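Local coordinates for tail spike protein (PDB 6EU4) that forms a trimeric tailspike with a beta-helical body, with which the phage probably recognises and perhaps degrades the surface polysaccharide of its Acinetobacter host, at residues Y187-L198 / L215-T226; P130-I139 / V173-R182. All coordinates share one frame; numbering follows the deposited sequence. Where two conformers were deposited one is given.

Interaction 1: residues Y187-L198 / L215-T226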
loop_
_atom_site.group_PDB
_atom_site.type_symbol
_atom_site.label_atom_id
_atom_site.label_comp_id
_atom_site.label_asym_id
_atom_site.label_seq_id
_atom_site.Cartn_x
_atom_site.Cartn_y
_atom_site.Cartn_z
ATOM N N TYR A 187 4.289 -12.115 -27.607
ATOM C CA TYR A 187 4.781 -12.293 -26.249
ATOM C C TYR A 187 4.871 -13.776 -25.911
ATOM O O TYR A 187 4.038 -14.582 -26.345
ATOM C CB TYR A 187 3.867 -11.583 -25.219
ATOM C CG TYR A 187 3.812 -10.097 -25.458
ATOM C CD1 TYR A 187 4.764 -9.257 -24.899
ATOM C CD2 TYR A 187 2.818 -9.536 -26.250
ATOM C CE1 TYR A 187 4.746 -7.896 -25.141
ATOM C CE2 TYR A 187 2.796 -8.177 -26.499
ATOM C CZ TYR A 187 3.763 -7.364 -25.946
ATOM O OH TYR A 187 3.732 -6.006 -26.188
ATOM N N ALA A 188 5.875 -14.124 -25.111
ATOM C CA ALA A 188 5.909 -15.414 -24.428
ATOM C C ALA A 188 4.999 -15.279 -23.216
ATOM O O ALA A 188 5.300 -14.517 -22.284
ATOM C CB ALA A 188 7.340 -15.782 -24.038
ATOM N N GLN A 189 3.865 -15.969 -23.234
ATOM C CA GLN A 189 2.799 -15.629 -22.306
ATOM C C GLN A 189 2.160 -16.869 -21.695
ATOM O O GLN A 189 2.319 -17.991 -22.180
ATOM C CB GLN A 189 1.724 -14.797 -22.994
ATOM C CG GLN A 189 1.052 -15.442 -24.171
ATOM C CD GLN A 189 -0.024 -14.539 -24.724
ATOM O OE1 GLN A 189 0.263 -13.619 -25.496
ATOM N NE2 GLN A 189 -1.268 -14.757 -24.288
ATOM N N ASN A 190 1.420 -16.628 -20.612
ATOM C CA ASN A 190 0.694 -17.678 -19.897
ATOM C C ASN A 190 1.620 -18.791 -19.427
ATOM O O ASN A 190 1.260 -19.967 -19.428
ATOM C CB ASN A 190 -0.442 -18.220 -20.753
ATOM C CG ASN A 190 -1.433 -17.140 -21.129
ATOM O OD1 ASN A 190 -1.466 -16.675 -22.270
ATOM N ND2 ASN A 190 -2.216 -16.696 -20.157
ATOM N N ASN A 191 2.795 -18.404 -18.948
ATOM C CA ASN A 191 3.758 -19.323 -18.369
ATOM C C ASN A 191 3.697 -19.234 -16.852
ATOM O O ASN A 191 3.339 -18.199 -16.279
ATOM C CB ASN A 191 5.161 -19.000 -18.862
ATOM C CG ASN A 191 5.282 -19.153 -20.360
ATOM O OD1 ASN A 191 4.930 -20.179 -20.911
ATOM N ND2 ASN A 191 5.743 -18.108 -21.025
ATOM N N HIS A 192 4.046 -20.331 -16.204
ATOM C CA HIS A 192 3.897 -20.463 -14.756
ATOM C C HIS A 192 5.090 -21.284 -14.287
ATOM O O HIS A 192 5.071 -22.521 -14.338
ATOM C CB HIS A 192 2.545 -21.078 -14.414
ATOM C CG HIS A 192 1.409 -20.291 -14.998
ATOM N ND1 HIS A 192 1.046 -19.053 -14.506
ATOM C CD2 HIS A 192 0.652 -20.493 -16.107
ATOM C CE1 HIS A 192 0.076 -18.554 -15.251
ATOM N NE2 HIS A 192 -0.174 -19.401 -16.239
ATOM N N LEU A 193 6.135 -20.581 -13.864
ATOM C CA LEU A 193 7.409 -21.181 -13.498
ATOM C C LEU A 193 7.600 -21.094 -11.994
ATOM O O LEU A 193 7.335 -20.044 -11.400
ATOM C CB LEU A 193 8.567 -20.457 -14.180
ATOM C CG LEU A 193 8.933 -20.836 -15.601
ATOM C CD1 LEU A 193 7.725 -20.898 -16.488
ATOM C CD2 LEU A 193 10.000 -19.906 -16.154
ATOM N N SER A 194 8.070 -22.180 -11.370
ATOM C CA SER A 194 8.282 -22.097 -9.931
ATOM C C SER A 194 9.310 -23.095 -9.424
ATOM O O SER A 194 9.345 -24.246 -9.871
ATOM C CB SER A 194 6.984 -22.314 -9.152
ATOM O OG SER A 194 6.431 -23.575 -9.415
ATOM N N GLY A 195 10.106 -22.650 -8.453
ATOM C CA GLY A 195 10.811 -23.579 -7.581
ATOM C C GLY A 195 12.118 -24.118 -8.104
ATOM O O GLY A 195 12.398 -25.322 -7.950
ATOM N N PHE A 196 12.944 -23.270 -8.720
ATOM C CA PHE A 196 14.220 -23.757 -9.235
ATOM C C PHE A 196 15.200 -22.604 -9.389
ATOM O O PHE A 196 14.850 -21.430 -9.230
ATOM C CB PHE A 196 14.047 -24.506 -10.562
ATOM C CG PHE A 196 13.434 -23.692 -11.666
ATOM C CD1 PHE A 196 14.223 -22.916 -12.484
ATOM C CD2 PHE A 196 12.064 -23.745 -11.910
ATOM C CE1 PHE A 196 13.663 -22.188 -13.519
ATOM C CE2 PHE A 196 11.498 -23.022 -12.936
ATOM C CZ PHE A 196 12.304 -22.243 -13.748
ATOM N N THR A 197 16.452 -22.960 -9.677
ATOM C CA THR A 197 17.521 -21.991 -9.818
ATOM C C THR A 197 18.098 -22.029 -11.231
ATOM O O THR A 197 18.039 -23.050 -11.922
ATOM C CB THR A 197 18.622 -22.252 -8.774
ATOM O OG1 THR A 197 19.638 -21.253 -8.877
ATOM C CG2 THR A 197 19.269 -23.641 -8.994
ATOM N N LEU A 198 18.632 -20.884 -11.650
ATOM C CA LEU A 198 19.341 -20.713 -12.917
ATOM C C LEU A 198 20.699 -20.132 -12.560
ATOM O O LEU A 198 20.767 -19.011 -12.041
ATOM C CB LEU A 198 18.602 -19.747 -13.853
ATOM C CG LEU A 198 17.167 -20.098 -14.224
ATOM C CD1 LEU A 198 16.502 -18.934 -14.951
ATOM C CD2 LEU A 198 17.166 -21.331 -15.084
ATOM N N LEU A 215 10.120 -10.270 -24.197
ATOM C CA LEU A 215 8.705 -9.997 -24.474
ATOM C C LEU A 215 7.883 -11.049 -23.728
ATOM O O LEU A 215 7.804 -12.199 -24.172
ATOM C CB LEU A 215 8.420 -10.035 -25.982
ATOM C CG LEU A 215 9.356 -9.229 -26.896
ATOM C CD1 LEU A 215 9.012 -9.456 -28.366
ATOM C CD2 LEU A 215 9.299 -7.744 -26.567
ATOM N N ILE A 216 7.273 -10.665 -22.603
ATOM C CA ILE A 216 6.533 -11.607 -21.762
ATOM C C ILE A 216 5.237 -10.967 -21.296
ATOM O O ILE A 216 5.126 -9.741 -21.174
ATOM C CB ILE A 216 7.345 -12.087 -20.531
ATOM C CG1 ILE A 216 7.913 -10.894 -19.763
ATOM C CG2 ILE A 216 8.447 -13.041 -20.966
ATOM C CD1 ILE A 216 8.554 -11.260 -18.431
ATOM N N ALA A 217 4.244 -11.813 -21.048
ATOM C CA ALA A 217 2.954 -11.315 -20.599
ATOM C C ALA A 217 2.214 -12.412 -19.860
ATOM O O ALA A 217 2.423 -13.604 -20.104
ATOM C CB ALA A 217 2.084 -10.846 -21.769
ATOM N N LEU A 218 1.294 -11.981 -19.008
ATOM C CA LEU A 218 0.230 -12.845 -18.508
ATOM C C LEU A 218 0.786 -14.111 -17.850
ATOM O O LEU A 218 0.364 -15.229 -18.155
ATOM C CB LEU A 218 -0.727 -13.199 -19.644
ATOM C CG LEU A 218 -1.409 -12.008 -20.306
ATOM C CD1 LEU A 218 -1.964 -12.443 -21.662
ATOM C CD2 LEU A 218 -2.515 -11.433 -19.443
ATOM N N SER A 219 1.749 -13.930 -16.940
ATOM C CA SER A 219 2.538 -15.053 -16.438
ATOM C C SER A 219 2.774 -14.909 -14.946
ATOM O O SER A 219 2.660 -13.815 -14.375
ATOM C CB SER A 219 3.898 -15.156 -17.131
ATOM O OG SER A 219 3.762 -15.527 -18.490
ATOM N N THR A 220 3.141 -16.032 -14.322
ATOM C CA THR A 220 3.572 -16.025 -12.930
ATOM C C THR A 220 4.942 -16.679 -12.816
ATOM O O THR A 220 5.198 -17.735 -13.412
ATOM C CB THR A 220 2.590 -16.741 -11.987
ATOM O OG1 THR A 220 2.473 -18.119 -12.353
ATOM C CG2 THR A 220 1.207 -16.089 -12.035
ATOM N N TYR A 221 5.802 -16.032 -12.039
ATOM C CA TYR A 221 7.141 -16.503 -11.714
ATOM C C TYR A 221 7.229 -16.562 -10.192
ATOM O O TYR A 221 6.962 -15.560 -9.521
ATOM C CB TYR A 221 8.206 -15.554 -12.286
ATOM C CG TYR A 221 8.242 -15.520 -13.797
ATOM C CD1 TYR A 221 7.383 -14.696 -14.514
ATOM C CD2 TYR A 221 9.136 -16.315 -14.511
ATOM C CE1 TYR A 221 7.407 -14.666 -15.909
ATOM C CE2 TYR A 221 9.167 -16.293 -15.916
ATOM C CZ TYR A 221 8.303 -15.474 -16.606
ATOM O OH TYR A 221 8.326 -15.453 -17.985
ATOM N N LYS A 222 7.581 -17.725 -9.647
ATOM C CA LYS A 222 7.595 -17.900 -8.194
ATOM C C LYS A 222 8.804 -18.720 -7.771
ATOM O O LYS A 222 9.114 -19.735 -8.396
ATOM C CB LYS A 222 6.332 -18.608 -7.699
ATOM C CG LYS A 222 5.028 -17.911 -8.042
ATOM C CD LYS A 222 3.853 -18.518 -7.252
ATOM C CE LYS A 222 2.516 -17.789 -7.509
ATOM N NZ LYS A 222 2.578 -16.362 -7.127
ATOM N N SER A 223 9.482 -18.285 -6.709
ATOM C CA SER A 223 10.527 -19.092 -6.091
ATOM C C SER A 223 11.573 -19.508 -7.119
ATOM O O SER A 223 11.912 -20.690 -7.286
ATOM C CB SER A 223 9.912 -20.293 -5.377
ATOM O OG SER A 223 9.072 -19.801 -4.332
ATOM N N ILE A 224 12.088 -18.503 -7.817
ATOM C CA ILE A 224 13.142 -18.690 -8.804
ATOM C C ILE A 224 14.352 -17.894 -8.357
ATOM O O ILE A 224 14.250 -16.695 -8.075
ATOM C CB ILE A 224 12.703 -18.251 -10.211
ATOM C CG1 ILE A 224 11.608 -19.182 -10.723
ATOM C CG2 ILE A 224 13.905 -18.263 -11.167
ATOM C CD1 ILE A 224 10.937 -18.682 -11.961
ATOM N N LEU A 225 15.499 -18.553 -8.330
ATOM C CA LEU A 225 16.758 -17.932 -7.950
ATOM C C LEU A 225 17.670 -17.901 -9.157
ATOM O O LEU A 225 17.948 -18.945 -9.737
ATOM C CB LEU A 225 17.444 -18.728 -6.845
ATOM C CG LEU A 225 18.934 -18.392 -6.614
ATOM C CD1 LEU A 225 19.098 -16.983 -6.069
ATOM C CD2 LEU A 225 19.571 -19.427 -5.702
ATOM N N THR A 226 18.168 -16.733 -9.525
ATOM C CA THR A 226 19.278 -16.658 -10.465
ATOM C C THR A 226 20.501 -16.151 -9.720
ATOM O O THR A 226 20.408 -15.220 -8.918
ATOM C CB THR A 226 18.967 -15.762 -11.689
ATOM O OG1 THR A 226 18.948 -14.375 -11.328
ATOM C CG2 THR A 226 17.637 -16.124 -12.303
HETATM O O HOH W 1 6.219 -15.407 -19.672
HETATM O O HOH W 2 4.392 -19.643 -11.065
#
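The side chains of H192 and T220 cross obliquely on neighbouring parallel strands, and ND1 of H192 sits 2.7 Å from OG1 of T220, a hydrogen bond made at the ring edge. The threonine hydroxyl lies between the backbone N and the carbonyl carbon (chi1 62°), which brings it up to the ring; NE2 goes to E144 of a second subunit. Backbone bonds run the length of the contact in parallel register, as from L193 N to T220 O (3.0 Å) and from K222 N to L193 O (2.9 Å).

Further hydroxyls serve backbone atoms. Beside the corner at L218, S219 OG accepts N191 N at 3.1 Å and donates to A217 O, which N190 N reaches from the other face of the carbonyl plane. T197 OG1 donates to L225 O from above the carbonyl plane (3.0 Å) and also bonds to Q199 NE2; L198 N shares that oxygen. One water joins A188 O, N191 ND2, S219 OG and Y221 OH; N191 also bonds to T137 N through OD1 and N134 O through ND2, and Y221 OH to Y133 OH.

Apolar contacts occupy the face carrying L193, Y221, F196 and I224: L193 CD2 meets Y221 CE2 at 3.7 Å, and I224 CG1, in one of two conformers, lies over the F196 ring. Successive coils of a parallel beta-helix, as in other phage tailspikes, are thus tied by a backbone ladder, with hydroxyls and a water satisfying polar atoms.

Interaction 2: residues P130-I139 / V173-R182; sequences PVYYNSNTTI and VDAIMVAIPR
Y133 packs against A179 and M177 (a selenomethionine) of the adjacent strand, and its side chain runs across the neighbouring coil toward Y221 on the one beyond. CB leaves with CG between the backbone N and the carbonyl carbon (chi1 60°), a torsion that lays the ring over the other segment. CD1 meets V178 O and, at 3.8 Å, M177 CE; CE1 comes next, beside M177 CG. On the far half of the ring CE2 and CZ rest on A179 CB, the latter at 3.5 Å, while A179 CA lies over the ring face in a CH-pi contact, 4.1 Å from the centroid. M177 crosses the tyrosine at about a right angle, SE oblique to the ring in a Met-aromatic contact. At the tip, OH touches A179 CB and hydrogen-bonds to Y221 OH. M177 continues past the ring until CE meets I139 CD1 tip to tip at 3.4 Å, a tight carbon pair.

The backbones run parallel, with V178 O accepting Y133 N and Y133 O accepting I180 N. N134 extends this ladder: ND2 donates to I180 O at 2.9 Å, almost straight (170°), with the oxygen in its amide plane but the donor above the carbonyl plane. Farther on, the R182 guanidinium lies with one face against S135 CB. Two waters at its edge link NE to S135 N and, weakly on one side, NH2 to S135 O, and NH2 also forms a salt bridge to D146 of a second subunit.

Helix 106-113 covers V131 and I139, strand 211-212 touches Y133 and M177, and I139 and M177 meet F196 and L198 of strand 196-200, so the contact lies near the helix-capped end of the coil stack.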
loop_
_atom_site.group_PDB
_atom_site.type_symbol
_atom_site.label_atom_id
_atom_site.label_comp_id
_atom_site.label_asym_id
_atom_site.label_seq_id
_atom_site.Cartn_x
_atom_site.Cartn_y
_atom_site.Cartn_z
ATOM N N PRO A 130 21.791 -22.067 -23.961
ATOM C CA PRO A 130 20.543 -21.660 -23.311
ATOM C C PRO A 130 19.425 -22.622 -23.686
ATOM O O PRO A 130 19.462 -23.273 -24.737
ATOM C CB PRO A 130 20.279 -20.253 -23.877
ATOM C CG PRO A 130 21.580 -19.844 -24.546
ATOM C CD PRO A 130 22.183 -21.115 -25.015
ATOM N N VAL A 131 18.401 -22.676 -22.834
ATOM C CA VAL A 131 17.165 -23.388 -23.140
ATOM C C VAL A 131 16.044 -22.368 -23.139
ATOM O O VAL A 131 16.074 -21.409 -22.361
ATOM C CB VAL A 131 16.885 -24.539 -22.155
ATOM C CG1 VAL A 131 18.005 -25.597 -22.278
ATOM C CG2 VAL A 131 16.771 -24.050 -20.704
ATOM N N TYR A 132 15.095 -22.542 -24.048
ATOM C CA TYR A 132 14.030 -21.570 -24.206
ATOM C C TYR A 132 12.671 -22.197 -23.925
ATOM O O TYR A 132 12.478 -23.414 -23.998
ATOM C CB TYR A 132 14.063 -20.951 -25.616
ATOM C CG TYR A 132 13.690 -21.899 -26.737
ATOM C CD1 TYR A 132 12.359 -22.120 -27.080
ATOM C CD2 TYR A 132 14.672 -22.578 -27.444
ATOM C CE1 TYR A 132 12.024 -22.999 -28.107
ATOM C CE2 TYR A 132 14.340 -23.450 -28.467
ATOM C CZ TYR A 132 13.017 -23.644 -28.789
ATOM O OH TYR A 132 12.679 -24.513 -29.789
ATOM N N TYR A 133 11.728 -21.331 -23.579
ATOM C CA TYR A 133 10.339 -21.715 -23.461
ATOM C C TYR A 133 9.503 -20.697 -24.220
ATOM O O TYR A 133 9.936 -19.564 -24.440
ATOM C CB TYR A 133 9.919 -21.804 -21.988
ATOM C CG TYR A 133 10.053 -20.507 -21.192
ATOM C CD1 TYR A 133 11.280 -20.092 -20.684
ATOM C CD2 TYR A 133 8.938 -19.714 -20.918
ATOM C CE1 TYR A 133 11.393 -18.919 -19.955
ATOM C CE2 TYR A 133 9.055 -18.532 -20.183
ATOM C CZ TYR A 133 10.280 -18.140 -19.711
ATOM O OH TYR A 133 10.401 -16.974 -18.979
ATOM N N ASN A 134 8.291 -21.114 -24.621
ATOM C CA ASN A 134 7.415 -20.263 -25.406
ATOM C C ASN A 134 6.253 -19.831 -24.546
ATOM O O ASN A 134 6.392 -18.886 -23.746
ATOM C CB ASN A 134 6.960 -20.984 -26.689
ATOM C CG ASN A 134 8.118 -21.439 -27.564
ATOM O OD1 ASN A 134 8.173 -22.604 -27.967
ATOM N ND2 ASN A 134 9.029 -20.522 -27.887
ATOM N N SER A 135 5.076 -20.437 -24.674
ATOM C CA SER A 135 3.882 -19.997 -23.971
ATOM C C SER A 135 3.162 -21.202 -23.388
ATOM O O SER A 135 3.387 -22.345 -23.792
ATOM C CB SER A 135 2.967 -19.211 -24.920
ATOM O OG SER A 135 3.592 -17.978 -25.240
ATOM N N ASN A 136 2.271 -20.932 -22.432
ATOM C CA ASN A 136 1.488 -21.984 -21.789
ATOM C C ASN A 136 2.387 -23.074 -21.225
ATOM O O ASN A 136 2.103 -24.266 -21.343
ATOM C CB ASN A 136 0.470 -22.574 -22.761
ATOM C CG ASN A 136 -0.832 -22.961 -22.083
ATOM O OD1 ASN A 136 -1.831 -22.240 -22.153
ATOM N ND2 ASN A 136 -0.827 -24.114 -21.431
ATOM N N THR A 137 3.489 -22.660 -20.610
ATOM C CA THR A 137 4.483 -23.578 -20.083
ATOM C C THR A 137 4.477 -23.504 -18.568
ATOM O O THR A 137 4.662 -22.424 -17.997
ATOM C CB THR A 137 5.873 -23.225 -20.611
ATOM O OG1 THR A 137 5.798 -23.078 -22.020
ATOM C CG2 THR A 137 6.856 -24.322 -20.289
ATOM N N THR A 138 4.288 -24.650 -17.920
ATOM C CA THR A 138 4.410 -24.766 -16.471
ATOM C C THR A 138 5.639 -25.618 -16.183
ATOM O O THR A 138 5.756 -26.739 -16.696
ATOM C CB THR A 138 3.142 -25.361 -15.846
ATOM O OG1 THR A 138 2.058 -24.433 -16.009
ATOM C CG2 THR A 138 3.330 -25.619 -14.349
ATOM N N ILE A 139 6.554 -25.067 -15.377
ATOM C CA ILE A 139 7.796 -25.719 -14.972
ATOM C C ILE A 139 7.859 -25.630 -13.455
ATOM O O ILE A 139 7.762 -24.531 -12.899
ATOM C CB ILE A 139 9.035 -25.045 -15.590
ATOM C CG1 ILE A 139 8.901 -24.908 -17.105
ATOM C CG2 ILE A 139 10.292 -25.815 -15.203
ATOM C CD1 ILE A 139 9.977 -24.039 -17.733
ATOM N N VAL A 173 21.587 -14.638 -27.431
ATOM C CA VAL A 173 22.378 -14.009 -26.382
ATOM C C VAL A 173 22.905 -15.082 -25.441
ATOM O O VAL A 173 22.416 -16.215 -25.401
ATOM C CB VAL A 173 21.560 -12.965 -25.588
ATOM C CG1 VAL A 173 20.989 -11.914 -26.514
ATOM C CG2 VAL A 173 20.443 -13.613 -24.825
ATOM N N ASP A 174 23.921 -14.704 -24.663
ATOM C CA ASP A 174 24.459 -15.583 -23.624
ATOM C C ASP A 174 23.553 -15.474 -22.400
ATOM O O ASP A 174 23.651 -14.518 -21.629
ATOM C CB ASP A 174 25.892 -15.208 -23.271
ATOM C CG ASP A 174 26.469 -16.104 -22.178
ATOM O OD1 ASP A 174 25.870 -17.168 -21.911
ATOM O OD2 ASP A 174 27.514 -15.747 -21.600
ATOM N N ALA A 175 22.666 -16.455 -22.246
ATOM C CA ALA A 175 21.696 -16.527 -21.168
ATOM C C ALA A 175 21.529 -17.986 -20.772
ATOM O O ALA A 175 21.950 -18.887 -21.500
ATOM C CB ALA A 175 20.348 -15.944 -21.586
ATOM N N ILE A 176 20.947 -18.221 -19.598
ATOM C CA ILE A 176 20.670 -19.589 -19.159
ATOM C C ILE A 176 19.334 -20.063 -19.687
ATOM O O ILE A 176 19.222 -21.164 -20.242
ATOM C CB ILE A 176 20.726 -19.698 -17.618
ATOM C CG1 ILE A 176 22.061 -19.160 -17.105
ATOM C CG2 ILE A 176 20.529 -21.143 -17.192
ATOM C CD1 ILE A 176 22.128 -19.060 -15.595
HETATM N N MSE A 177 18.321 -19.225 -19.524
HETATM C CA MSE A 177 16.976 -19.499 -20.006
HETATM C C MSE A 177 16.459 -18.276 -20.776
HETATM O O MSE A 177 16.758 -17.133 -20.415
HETATM C CB MSE A 177 16.052 -19.857 -18.818
HETATM C CG MSE A 177 14.797 -20.536 -19.178
HETATM SE SE MSE A 177 13.930 -21.148 -17.503
HETATM C CE MSE A 177 12.945 -22.552 -18.315
ATOM N N VAL A 178 15.713 -18.523 -21.854
ATOM C CA VAL A 178 15.230 -17.477 -22.750
ATOM C C VAL A 178 13.743 -17.690 -22.997
ATOM O O VAL A 178 13.326 -18.803 -23.336
ATOM C CB VAL A 178 15.984 -17.490 -24.095
ATOM C CG1 VAL A 178 15.502 -16.361 -25.020
ATOM C CG2 VAL A 178 17.492 -17.407 -23.861
ATOM N N ALA A 179 12.953 -16.629 -22.847
ATOM C CA ALA A 179 11.537 -16.645 -23.199
ATOM C C ALA A 179 11.388 -16.139 -24.630
ATOM O O ALA A 179 11.865 -15.048 -24.952
ATOM C CB ALA A 179 10.727 -15.755 -22.251
ATOM N N ILE A 180 10.733 -16.927 -25.477
ATOM C CA ILE A 180 10.560 -16.605 -26.896
ATOM C C ILE A 180 9.087 -16.748 -27.282
ATOM O O ILE A 180 8.494 -17.812 -27.051
ATOM C CB ILE A 180 11.432 -17.517 -27.782
ATOM C CG1 ILE A 180 12.895 -17.454 -27.353
ATOM C CG2 ILE A 180 11.241 -17.173 -29.264
ATOM C CD1 ILE A 180 13.884 -18.305 -28.215
ATOM N N PRO A 181 8.460 -15.760 -27.929
ATOM C CA PRO A 181 7.058 -15.943 -28.332
ATOM C C PRO A 181 6.911 -17.057 -29.357
ATOM O O PRO A 181 7.786 -17.294 -30.198
ATOM C CB PRO A 181 6.668 -14.583 -28.941
ATOM C CG PRO A 181 7.694 -13.625 -28.400
ATOM C CD PRO A 181 8.955 -14.424 -28.283
ATOM N N ARG A 182 5.767 -17.734 -29.293
ATOM C CA ARG A 182 5.373 -18.610 -30.394
ATOM C C ARG A 182 5.354 -17.833 -31.704
ATOM O O ARG A 182 5.140 -16.621 -31.729
ATOM C CB ARG A 182 3.991 -19.201 -30.138
ATOM C CG ARG A 182 3.868 -20.126 -28.945
ATOM C CD ARG A 182 2.364 -20.466 -28.736
ATOM N NE ARG A 182 2.159 -21.541 -27.778
ATOM C CZ ARG A 182 0.964 -21.965 -27.374
ATOM N NH1 ARG A 182 -0.145 -21.388 -27.821
ATOM N NH2 ARG A 182 0.881 -22.966 -26.511
HETATM O O HOH W 3 3.413 -16.888 -27.690
HETATM O O HOH W 4 4.277 -22.920 -26.387
HETATM O O HOH W 5 2.816 -25.315 -25.443
#

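Overall arrangement
Interaction 2 closes before interaction 1 opens along the chain, and their centres are about 9 Å apart in the same beta-helical body. Strand 175-179 is followed directly by strand 188-189, while strand 138-141 is the neighbour of strand 192-194, so residues 130-139 lie beside 173-182 through strand 131-133 and beside 187-198 through strand 138-141. S194 N probably bonds to I139 O (2.8 Å), continuing the ladder between successive coils. N191 joins the two as well, through N134 and T137. Both contacts also touch the second subunit, placing them where stacking of coils within one chain and association of the trimer come together.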